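Local atomic coordinates of beta-hexosaminidase Amuc_2018 (Akkermansia muciniphila, PDB entry 6JEA), a protein that hydrolyses terminal, non-reducing N-acetylhexosamine units from N-glycans, chitobiose and related beta-linked glycans. Residues E319-W324 and L341-A346; P99-I104 and D130-R135; D37-T42 and I84-R89. All coordinates share one frame; numbering follows the deposited sequence. Where two conformers were deposited one is given.

Overall arrangement
Contacts 1 and 2 both belong to the TIM barrel of the glycoside hydrolase family 20 catalytic domain and both reach the bound NAG in its active-site pocket. Contact 1 pairs two adjacent barrel strands and brings Trp324 against the acetamido group and O1 of this sugar; contact 2 joins two loops and holds Arg101 on O3 and O4. Their centres are about 23 Å apart and their nearest atoms about 10 Å, so the ligand, not direct touch, connects them. Contact 3 lies in the N-terminal domain, about 26 Å centre to centre from contact 1 and about 38 Å from contact 2, on the far side of the chain's centre from contact 2 and away from the active site.

Contact 1: E319-W324 and L341-A346; sequences ETVYAW and LNLIMA. With NAG (2-acetamido-2-deoxy-beta-D-glucopyranose), chain B.
Ile344 lays its CD1 over one face of the Tyr322 ring, 4.1 Å from the ring centroid and 28° off its normal, in a CH-pi contact. Ile344 CD1 also packs on Thr320 CG2, 3.6 Å away. At the edge of the same ring sits Ala346 CB. On the opposite side of the sheet Leu343 has CG anti to the backbone N (chi1 -176°), which turns its CD1 back between Val321 CG2 and Ala323 CB, 3.8 Å from each. Beneath these side chains the strands run parallel: Val321 N donates to Asn342 O at 2.9 Å, and Val321 O accepts from Ile344 N at 2.9 Å. Past the strand end, Trp324, a substrate-binding residue, turns its ring to the bound NAG, with NAG C8 over one face and NAG O1 3.6 Å from Trp324 CZ3; its NE1 is held by the carbonyl of Tyr308. The Tyr322 hydroxyl bonds to Gln305. With helix 329-339 the two strands make a beta-alpha-beta unit of the TIM barrel; the helix packs on Val321, Ala323, Leu343 and Met345, while strand 303-307 pairs with 320-323 and strand 392-399 with 342-345.

Contact 2: P99-I104 and D130-R135; sequences PARHFI and DNQGWR. With NAG (2-acetamido-2-deoxy-beta-D-glucopyranose), chain B.
Arg101 NH2 is gripped by several groups at once: it donates to NAG O3 and to a water, and faces Asp130 OD2 in a salt bridge of 3.1 Å. This is the substrate-binding arginine of the family 20 TIM barrel, carried on the loop after strand 92-97 and met by the type I turn Asp130-Gly133. The carboxylate of Asp130 stacks over one face of the guanidinium, the planes 18° apart, so the attraction is one of charge without an N-H aimed at the oxygen. Arg101 NE, by contrast, points within its own plane to Gln132 OE1 at 2.9 Å, although it meets that amide from above the carbonyl plane. Arg101 NH1 donates to NAG O4 at 2.8 Å and also pairs with Asp98. The water accepts from Gln132 NE2 and donates to Asp130 OD1, tying the turn to the arginine; Asp130, of the charge relay, also bonds His193 and His127. Behind this cluster Arg135 reaches back to the other loop. Its chain bends at chi2 (-57°), bringing CD to the edge of the Phe103 ring and NE to Pro99 O at 2.7 Å, while Gly163 takes NH1. A leucine in place of Arg135 would probably leave the carbonyls of Pro99 and Ala100 without these donors and weaken the hold on the Arg101 loop. Arg135 NH2 completes the grip, donating to Ala100 O at 3.0 Å from above the carbonyl plane.

Contact 3: D37-T42 and I84-R89; sequences DAYRLT and ITDKPR
Tyr39 has CG set between its backbone N and carbonyl carbon (chi1 69°) and Asp86 has its CG opposite the backbone N (chi1 -157°), a combination that draws the tyrosine ring over the aspartate on one face of a mixed sheet. The sheet belongs to the N-terminal domain 2 of the family 20 hexosaminidases, and strands 39-44 and 79-86 are antiparallel neighbours in it. Asp86 CB lies over the ring face in a CH-pi contact, 3.7 Å from the Tyr39 centroid, while the carboxylate is turned 65° from the ring plane. Asp86 OD2 lies 2.7 Å from Tyr39 OH, at most a weak bond; the hydroxyl is also hydrogen-bonded to Thr64 OG1 of helix 55-74. Asp86 OD1 is taken by Trp426 NE1 and by the backbone N of Ser11, so this buried oxygen has two donors, one of them from the catalytic domain. Beyond Tyr39, Ile84 points the same way, its CG2 4.1 Å from Tyr39 CE1, and Leu41 follows on this face, packed against Thr64 and Leu68 of that helix. Two hydrogen-bonded pairs, Tyr39 with Asp86 and Leu41 with Ile84, hold the strands together through four N-H...O bonds, among them Tyr39 N to Asp86 O at 2.9 Å. Between them Arg40 and Thr85 form a non-hydrogen-bonded pair on the other face. At the end of the pairing Ala38 CB rests on Lys87 CB, 3.6 Å away. Lys87 folds its chain at chi3 and chi4, which brings its NZ into a long salt bridge to Asp37 OD2, its hydrogen bond weak, and Asp37 OD2 also lies 3.3 Å from Pro88 CD.

Contact 1: E319-W324 and L341-A346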
loop_
_atom_site.group_PDB
_atom_site.type_symbol
_atom_site.label_atom_id
_atom_site.label_comp_id
_atom_site.label_asym_id
_atom_site.label_seq_id
_atom_site.Cartn_x
_atom_site.Cartn_y
_atom_site.Cartn_z
ATOM N N GLU A 319 7.690 17.004 0.600
ATOM C CA GLU A 319 6.552 16.125 0.822
ATOM C C GLU A 319 6.505 15.031 -0.247
ATOM O O GLU A 319 7.200 15.085 -1.266
ATOM C CB GLU A 319 5.254 16.931 0.837
ATOM C CG GLU A 319 5.163 17.923 1.995
ATOM C CD GLU A 319 3.882 18.738 1.978
ATOM O OE1 GLU A 319 3.169 18.713 0.951
ATOM O OE2 GLU A 319 3.585 19.402 2.996
ATOM N N THR A 320 5.670 14.022 -0.005
ATOM C CA THR A 320 5.613 12.836 -0.848
ATOM C C THR A 320 4.230 12.674 -1.468
ATOM O O THR A 320 3.202 12.752 -0.774
ATOM C CB THR A 320 5.994 11.578 -0.061
ATOM O OG1 THR A 320 7.355 11.684 0.372
ATOM C CG2 THR A 320 5.857 10.342 -0.932
ATOM N N VAL A 321 4.216 12.441 -2.778
ATOM C CA VAL A 321 2.989 12.232 -3.528
ATOM C C VAL A 321 3.086 10.904 -4.270
ATOM O O VAL A 321 4.173 10.385 -4.536
ATOM C CB VAL A 321 2.711 13.389 -4.508
ATOM C CG1 VAL A 321 2.554 14.692 -3.746
ATOM C CG2 VAL A 321 3.834 13.501 -5.517
ATOM N N TYR A 322 1.920 10.354 -4.593
ATOM C CA TYR A 322 1.798 9.096 -5.313
ATOM C C TYR A 322 1.328 9.376 -6.732
ATOM O O TYR A 322 0.316 10.057 -6.929
ATOM C CB TYR A 322 0.801 8.155 -4.629
ATOM C CG TYR A 322 1.205 7.632 -3.268
ATOM C CD1 TYR A 322 1.240 8.467 -2.158
ATOM C CD2 TYR A 322 1.514 6.291 -3.087
ATOM C CE1 TYR A 322 1.595 7.986 -0.909
ATOM C CE2 TYR A 322 1.867 5.802 -1.842
ATOM C CZ TYR A 322 1.904 6.653 -0.758
ATOM O OH TYR A 322 2.258 6.166 0.478
ATOM N N ALA A 323 2.056 8.851 -7.714
ATOM C CA ALA A 323 1.571 8.848 -9.087
ATOM C C ALA A 323 0.580 7.704 -9.250
ATOM O O ALA A 323 0.901 6.553 -8.946
ATOM C CB ALA A 323 2.728 8.702 -10.076
ATOM N N TRP A 324 -0.627 8.019 -9.718
ATOM C CA TRP A 324 -1.690 7.018 -9.763
ATOM C C TRP A 324 -2.547 7.047 -11.020
ATOM O O TRP A 324 -3.134 6.012 -11.352
ATOM C CB TRP A 324 -2.605 7.165 -8.542
ATOM C CG TRP A 324 -3.174 8.547 -8.374
ATOM C CD1 TRP A 324 -2.511 9.662 -7.946
ATOM C CD2 TRP A 324 -4.524 8.956 -8.622
ATOM N NE1 TRP A 324 -3.361 10.739 -7.918
ATOM C CE2 TRP A 324 -4.604 10.332 -8.328
ATOM C CE3 TRP A 324 -5.672 8.294 -9.067
ATOM C CZ2 TRP A 324 -5.787 11.058 -8.464
ATOM C CZ3 TRP A 324 -6.846 9.017 -9.201
ATOM C CH2 TRP A 324 -6.894 10.383 -8.901
ATOM N N LEU A 341 9.374 17.644 -5.065
ATOM C CA LEU A 341 8.600 16.646 -4.344
ATOM C C LEU A 341 9.220 15.265 -4.518
ATOM O O LEU A 341 9.943 15.000 -5.480
ATOM C CB LEU A 341 7.149 16.625 -4.836
ATOM C CG LEU A 341 6.326 17.899 -4.659
ATOM C CD1 LEU A 341 4.932 17.714 -5.241
ATOM C CD2 LEU A 341 6.256 18.287 -3.191
ATOM N N ASN A 342 8.925 14.383 -3.569
ATOM C CA ASN A 342 9.259 12.973 -3.694
ATOM C C ASN A 342 8.052 12.207 -4.221
ATOM O O ASN A 342 6.901 12.557 -3.946
ATOM C CB ASN A 342 9.711 12.385 -2.356
ATOM C CG ASN A 342 11.045 12.929 -1.907
ATOM O OD1 ASN A 342 12.091 12.545 -2.430
ATOM N ND2 ASN A 342 11.021 13.826 -0.931
ATOM N N LEU A 343 8.328 11.152 -4.981
ATOM C CA LEU A 343 7.293 10.448 -5.721
ATOM C C LEU A 343 7.336 8.957 -5.426
ATOM O O LEU A 343 8.407 8.345 -5.394
ATOM C CB LEU A 343 7.445 10.681 -7.228
ATOM C CG LEU A 343 6.370 10.074 -8.126
ATOM C CD1 LEU A 343 4.995 10.625 -7.781
ATOM C CD2 LEU A 343 6.699 10.351 -9.571
ATOM N N ILE A 344 6.156 8.383 -5.215
ATOM C CA ILE A 344 5.969 6.943 -5.114
ATOM C C ILE A 344 5.121 6.509 -6.302
ATOM O O ILE A 344 4.061 7.092 -6.561
ATOM C CB ILE A 344 5.315 6.554 -3.779
ATOM C CG1 ILE A 344 6.179 7.035 -2.611
ATOM C CG2 ILE A 344 5.122 5.058 -3.703
ATOM C CD1 ILE A 344 5.592 6.746 -1.247
ATOM N N MET A 345 5.591 5.498 -7.029
ATOM C CA MET A 345 4.936 5.057 -8.256
ATOM C C MET A 345 3.833 4.063 -7.907
ATOM O O MET A 345 4.107 2.951 -7.443
ATOM C CB MET A 345 5.946 4.443 -9.221
ATOM C CG MET A 345 5.342 3.991 -10.543
ATOM S SD MET A 345 4.411 5.285 -11.390
ATOM C CE MET A 345 5.670 6.544 -11.589
ATOM N N ALA A 346 2.585 4.470 -8.132
ATOM C CA ALA A 346 1.416 3.630 -7.905
ATOM C C ALA A 346 0.477 3.695 -9.102
ATOM O O ALA A 346 -0.743 3.576 -8.950
ATOM C CB ALA A 346 0.686 4.042 -6.627
HETATM C C1 NAG B . -8.774 4.934 -7.317
HETATM C C2 NAG B . -9.555 5.722 -6.261
HETATM C C3 NAG B . -10.225 4.774 -5.265
HETATM C C4 NAG B . -11.017 3.691 -5.985
HETATM C C5 NAG B . -10.135 3.002 -7.017
HETATM C C6 NAG B . -10.871 1.969 -7.835
HETATM C C7 NAG B . -8.721 7.970 -5.719
HETATM C C8 NAG B . -7.730 8.757 -4.919
HETATM N N2 NAG B . -8.675 6.643 -5.562
HETATM O O1 NAG B . -8.278 5.809 -8.275
HETATM O O3 NAG B . -11.092 5.527 -4.425
HETATM O O4 NAG B . -11.476 2.721 -5.050
HETATM O O5 NAG B . -9.629 3.980 -7.934
HETATM O O6 NAG B . -9.995 1.319 -8.746
HETATM O O7 NAG B . -9.526 8.508 -6.472
#

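Contact 2: P99-I104 and D130-R135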
loop_
_atom_site.group_PDB
_atom_site.type_symbol
_atom_site.label_atom_id
_atom_site.label_comp_id
_atom_site.label_asym_id
_atom_site.label_seq_id
_atom_site.Cartn_x
_atom_site.Cartn_y
_atom_site.Cartn_z
ATOM N N PRO A 99 -9.407 -1.605 4.067
ATOM C CA PRO A 99 -10.436 -2.056 5.017
ATOM C C PRO A 99 -11.648 -1.143 5.077
ATOM O O PRO A 99 -12.687 -1.559 5.604
ATOM C CB PRO A 99 -9.690 -2.087 6.357
ATOM C CG PRO A 99 -8.592 -1.099 6.194
ATOM C CD PRO A 99 -8.172 -1.183 4.752
ATOM N N ALA A 100 -11.551 0.084 4.562
ATOM C CA ALA A 100 -12.717 0.960 4.519
ATOM C C ALA A 100 -13.821 0.366 3.654
ATOM O O ALA A 100 -14.997 0.372 4.041
ATOM C CB ALA A 100 -12.316 2.343 4.005
ATOM N N ARG A 101 -13.465 -0.158 2.480
ATOM C CA ARG A 101 -14.475 -0.728 1.595
ATOM C C ARG A 101 -14.953 -2.081 2.111
ATOM O O ARG A 101 -16.158 -2.355 2.136
ATOM C CB ARG A 101 -13.923 -0.844 0.174
ATOM C CG ARG A 101 -14.186 0.378 -0.703
ATOM C CD ARG A 101 -13.572 1.642 -0.122
ATOM N NE ARG A 101 -13.794 2.805 -0.977
ATOM C CZ ARG A 101 -13.001 3.155 -1.985
ATOM N NH1 ARG A 101 -11.927 2.429 -2.272
ATOM N NH2 ARG A 101 -13.280 4.229 -2.707
ATOM N N HIS A 102 -14.024 -2.938 2.529
ATOM C CA HIS A 102 -14.368 -4.207 3.157
ATOM C C HIS A 102 -13.399 -4.460 4.300
ATOM O O HIS A 102 -12.187 -4.552 4.080
ATOM C CB HIS A 102 -14.339 -5.362 2.153
ATOM C CG HIS A 102 -15.592 -5.484 1.342
ATOM N ND1 HIS A 102 -15.698 -4.999 0.057
ATOM C CD2 HIS A 102 -16.798 -6.021 1.643
ATOM C CE1 HIS A 102 -16.911 -5.241 -0.403
ATOM N NE2 HIS A 102 -17.599 -5.860 0.539
ATOM N N PHE A 103 -13.944 -4.566 5.509
ATOM C CA PHE A 103 -13.146 -4.781 6.708
ATOM C C PHE A 103 -12.314 -6.051 6.584
ATOM O O PHE A 103 -12.751 -7.051 6.006
ATOM C CB PHE A 103 -14.071 -4.860 7.925
ATOM C CG PHE A 103 -13.354 -4.965 9.239
ATOM C CD1 PHE A 103 -12.684 -3.876 9.767
ATOM C CD2 PHE A 103 -13.375 -6.147 9.961
ATOM C CE1 PHE A 103 -12.030 -3.969 10.983
ATOM C CE2 PHE A 103 -12.725 -6.248 11.179
ATOM C CZ PHE A 103 -12.051 -5.158 11.690
ATOM N N ILE A 104 -11.097 -6.003 7.118
ATOM C CA ILE A 104 -10.197 -7.153 7.096
ATOM C C ILE A 104 -9.880 -7.552 8.532
ATOM O O ILE A 104 -9.219 -6.790 9.253
ATOM C CB ILE A 104 -8.909 -6.847 6.317
ATOM C CG1 ILE A 104 -9.230 -6.240 4.951
ATOM C CG2 ILE A 104 -8.079 -8.108 6.153
ATOM C CD1 ILE A 104 -7.992 -5.883 4.143
ATOM N N ASP A 130 -13.393 5.912 4.144
ATOM C CA ASP A 130 -13.930 6.302 2.841
ATOM C C ASP A 130 -15.438 6.454 3.001
ATOM O O ASP A 130 -15.959 6.447 4.124
ATOM C CB ASP A 130 -13.555 5.292 1.753
ATOM C CG ASP A 130 -13.352 5.946 0.397
ATOM O OD1 ASP A 130 -14.251 6.687 -0.056
ATOM O OD2 ASP A 130 -12.283 5.733 -0.212
ATOM N N ASN A 131 -16.143 6.598 1.873
ATOM C CA ASN A 131 -17.595 6.759 1.916
ATOM C C ASN A 131 -18.286 5.522 2.475
ATOM O O ASN A 131 -19.333 5.634 3.121
ATOM C CB ASN A 131 -18.135 7.065 0.519
ATOM C CG ASN A 131 -17.625 8.380 -0.030
ATOM O OD1 ASN A 131 -17.519 9.367 0.694
ATOM N ND2 ASN A 131 -17.302 8.399 -1.319
ATOM N N GLN A 132 -17.716 4.342 2.247
ATOM C CA GLN A 132 -18.363 3.085 2.592
ATOM C C GLN A 132 -18.040 2.607 4.003
ATOM O O GLN A 132 -18.557 1.563 4.418
ATOM C CB GLN A 132 -17.974 2.000 1.579
ATOM C CG GLN A 132 -18.383 2.302 0.139
ATOM C CD GLN A 132 -17.464 3.300 -0.547
ATOM O OE1 GLN A 132 -16.411 3.655 -0.019
ATOM N NE2 GLN A 132 -17.865 3.765 -1.723
ATOM N N GLY A 133 -17.216 3.335 4.752
ATOM C CA GLY A 133 -16.893 2.907 6.097
ATOM C C GLY A 133 -15.757 3.659 6.758
ATOM O O GLY A 133 -14.939 4.299 6.090
ATOM N N TRP A 134 -15.704 3.574 8.086
ATOM C CA TRP A 134 -14.673 4.209 8.898
ATOM C C TRP A 134 -14.158 3.171 9.883
ATOM O O TRP A 134 -14.926 2.676 10.715
ATOM C CB TRP A 134 -15.235 5.432 9.634
ATOM C CG TRP A 134 -14.227 6.201 10.431
ATOM C CD1 TRP A 134 -13.651 5.827 11.613
ATOM C CD2 TRP A 134 -13.692 7.493 10.117
ATOM N NE1 TRP A 134 -12.781 6.799 12.045
ATOM C CE2 TRP A 134 -12.791 7.833 11.146
ATOM C CE3 TRP A 134 -13.887 8.393 9.065
ATOM C CZ2 TRP A 134 -12.084 9.032 11.150
ATOM C CZ3 TRP A 134 -13.183 9.581 9.072
ATOM C CH2 TRP A 134 -12.292 9.889 10.105
ATOM N N ARG A 135 -12.868 2.842 9.794
ATOM C CA ARG A 135 -12.295 1.734 10.550
ATOM C C ARG A 135 -11.368 2.169 11.677
ATOM O O ARG A 135 -10.862 1.306 12.401
ATOM C CB ARG A 135 -11.526 0.789 9.615
ATOM C CG ARG A 135 -12.273 0.385 8.357
ATOM C CD ARG A 135 -13.603 -0.265 8.677
ATOM N NE ARG A 135 -14.369 -0.554 7.469
ATOM C CZ ARG A 135 -15.679 -0.770 7.448
ATOM N NH1 ARG A 135 -16.380 -0.728 8.573
ATOM N NH2 ARG A 135 -16.293 -1.018 6.299
HETATM C C1 NAG B . -8.774 4.934 -7.317
HETATM C C2 NAG B . -9.555 5.722 -6.261
HETATM C C3 NAG B . -10.225 4.774 -5.265
HETATM C C4 NAG B . -11.017 3.691 -5.985
HETATM C C5 NAG B . -10.135 3.002 -7.017
HETATM C C6 NAG B . -10.871 1.969 -7.835
HETATM C C7 NAG B . -8.721 7.970 -5.719
HETATM C C8 NAG B . -7.730 8.757 -4.919
HETATM N N2 NAG B . -8.675 6.643 -5.562
HETATM O O1 NAG B . -8.278 5.809 -8.275
HETATM O O3 NAG B . -11.092 5.527 -4.425
HETATM O O4 NAG B . -11.476 2.721 -5.050
HETATM O O5 NAG B . -9.629 3.980 -7.934
HETATM O O6 NAG B . -9.995 1.319 -8.746
HETATM O O7 NAG B . -9.526 8.508 -6.472
HETATM O O HOH W 1 -15.736 5.971 -2.657
#

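Contact 3: D37-T42 and I84-R89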
loop_
_atom_site.group_PDB
_atom_site.type_symbol
_atom_site.label_atom_id
_atom_site.label_comp_id
_atom_site.label_asym_id
_atom_site.label_seq_id
_atom_site.Cartn_x
_atom_site.Cartn_y
_atom_site.Cartn_z
ATOM N N ASP A 37 20.626 -2.178 4.881
ATOM C CA ASP A 37 19.549 -2.869 4.186
ATOM C C ASP A 37 20.059 -3.937 3.227
ATOM O O ASP A 37 19.283 -4.445 2.412
ATOM C CB ASP A 37 18.685 -1.861 3.424
ATOM C CG ASP A 37 19.465 -1.126 2.352
ATOM O OD1 ASP A 37 20.704 -1.026 2.481
ATOM O OD2 ASP A 37 18.843 -0.647 1.381
ATOM N N ALA A 38 21.338 -4.288 3.300
ATOM C CA ALA A 38 21.944 -5.240 2.384
ATOM C C ALA A 38 22.366 -6.501 3.125
ATOM O O ALA A 38 22.548 -6.503 4.347
ATOM C CB ALA A 38 23.156 -4.623 1.677
ATOM N N TYR A 39 22.529 -7.584 2.369
ATOM C CA TYR A 39 22.974 -8.831 2.969
ATOM C C TYR A 39 23.809 -9.619 1.968
ATOM O O TYR A 39 23.817 -9.339 0.763
ATOM C CB TYR A 39 21.790 -9.680 3.460
ATOM C CG TYR A 39 20.939 -10.242 2.343
ATOM C CD1 TYR A 39 21.250 -11.464 1.749
ATOM C CD2 TYR A 39 19.828 -9.553 1.877
ATOM C CE1 TYR A 39 20.484 -11.975 0.720
ATOM C CE2 TYR A 39 19.051 -10.062 0.852
ATOM C CZ TYR A 39 19.384 -11.272 0.277
ATOM O OH TYR A 39 18.620 -11.779 -0.750
ATOM N N ARG A 40 24.523 -10.608 2.504
ATOM C CA ARG A 40 25.286 -11.571 1.719
ATOM C C ARG A 40 24.994 -12.961 2.262
ATOM O O ARG A 40 25.253 -13.237 3.438
ATOM C CB ARG A 40 26.787 -11.272 1.776
ATOM C CG ARG A 40 27.617 -12.131 0.836
ATOM C CD ARG A 40 29.104 -11.828 0.946
ATOM N NE ARG A 40 29.681 -12.332 2.190
ATOM C CZ ARG A 40 30.106 -11.564 3.188
ATOM N NH1 ARG A 40 30.031 -10.243 3.095
ATOM N NH2 ARG A 40 30.614 -12.120 4.279
ATOM N N LEU A 41 24.453 -13.828 1.414
ATOM C CA LEU A 41 24.121 -15.198 1.783
ATOM C C LEU A 41 24.975 -16.147 0.955
ATOM O O LEU A 41 24.918 -16.122 -0.277
ATOM C CB LEU A 41 22.633 -15.478 1.571
ATOM C CG LEU A 41 22.119 -16.840 2.039
ATOM C CD1 LEU A 41 22.419 -17.047 3.517
ATOM C CD2 LEU A 41 20.628 -16.968 1.771
ATOM N N THR A 42 25.765 -16.976 1.629
ATOM C CA THR A 42 26.654 -17.928 0.979
ATOM C C THR A 42 26.121 -19.335 1.207
ATOM O O THR A 42 25.962 -19.762 2.354
ATOM C CB THR A 42 28.080 -17.798 1.514
ATOM O OG1 THR A 42 28.528 -16.447 1.350
ATOM C CG2 THR A 42 29.019 -18.729 0.765
ATOM N N ILE A 84 25.157 -14.747 -2.773
ATOM C CA ILE A 84 24.124 -13.773 -3.101
ATOM C C ILE A 84 24.444 -12.491 -2.351
ATOM O O ILE A 84 24.433 -12.471 -1.115
ATOM C CB ILE A 84 22.726 -14.287 -2.731
ATOM C CG1 ILE A 84 22.406 -15.566 -3.505
ATOM C CG2 ILE A 84 21.677 -13.211 -2.973
ATOM C CD1 ILE A 84 21.223 -16.313 -2.961
ATOM N N THR A 85 24.738 -11.427 -3.085
ATOM C CA THR A 85 24.941 -10.111 -2.500
ATOM C C THR A 85 23.787 -9.234 -2.957
ATOM O O THR A 85 23.591 -9.043 -4.163
ATOM C CB THR A 85 26.287 -9.525 -2.917
ATOM O OG1 THR A 85 27.303 -10.525 -2.769
ATOM C CG2 THR A 85 26.634 -8.329 -2.042
ATOM N N ASP A 86 23.016 -8.719 -2.002
ATOM C CA ASP A 86 21.700 -8.192 -2.328
ATOM C C ASP A 86 21.402 -6.924 -1.542
ATOM O O ASP A 86 21.741 -6.822 -0.358
ATOM C CB ASP A 86 20.631 -9.252 -2.047
ATOM C CG ASP A 86 19.365 -9.040 -2.844
ATOM O OD1 ASP A 86 19.304 -8.073 -3.635
ATOM O OD2 ASP A 86 18.430 -9.853 -2.680
ATOM N N LYS A 87 20.766 -5.965 -2.218
ATOM C CA LYS A 87 20.225 -4.764 -1.595
ATOM C C LYS A 87 19.173 -4.178 -2.529
ATOM O O LYS A 87 19.258 -4.373 -3.745
ATOM C CB LYS A 87 21.328 -3.736 -1.293
ATOM C CG LYS A 87 21.801 -2.924 -2.482
ATOM C CD LYS A 87 22.849 -1.902 -2.057
ATOM C CE LYS A 87 22.375 -1.061 -0.870
ATOM N NZ LYS A 87 21.142 -0.273 -1.168
ATOM N N PRO A 88 18.173 -3.476 -1.999
ATOM C CA PRO A 88 17.042 -3.049 -2.831
ATOM C C PRO A 88 17.348 -1.848 -3.714
ATOM O O PRO A 88 18.124 -0.956 -3.359
ATOM C CB PRO A 88 15.968 -2.691 -1.795
ATOM C CG PRO A 88 16.743 -2.290 -0.591
ATOM C CD PRO A 88 17.957 -3.173 -0.574
ATOM N N ARG A 89 16.697 -1.832 -4.882
ATOM C CA ARG A 89 16.809 -0.687 -5.783
ATOM C C ARG A 89 16.088 0.531 -5.220
ATOM O O ARG A 89 16.580 1.660 -5.336
ATOM C CB ARG A 89 16.252 -1.041 -7.164
ATOM C CG ARG A 89 16.338 0.098 -8.175
ATOM C CD ARG A 89 15.538 -0.193 -9.439
ATOM N NE ARG A 89 15.563 0.937 -10.366
ATOM C CZ ARG A 89 14.816 1.029 -11.465
ATOM N NH1 ARG A 89 13.972 0.056 -11.786
ATOM N NH2 ARG A 89 14.912 2.096 -12.244
#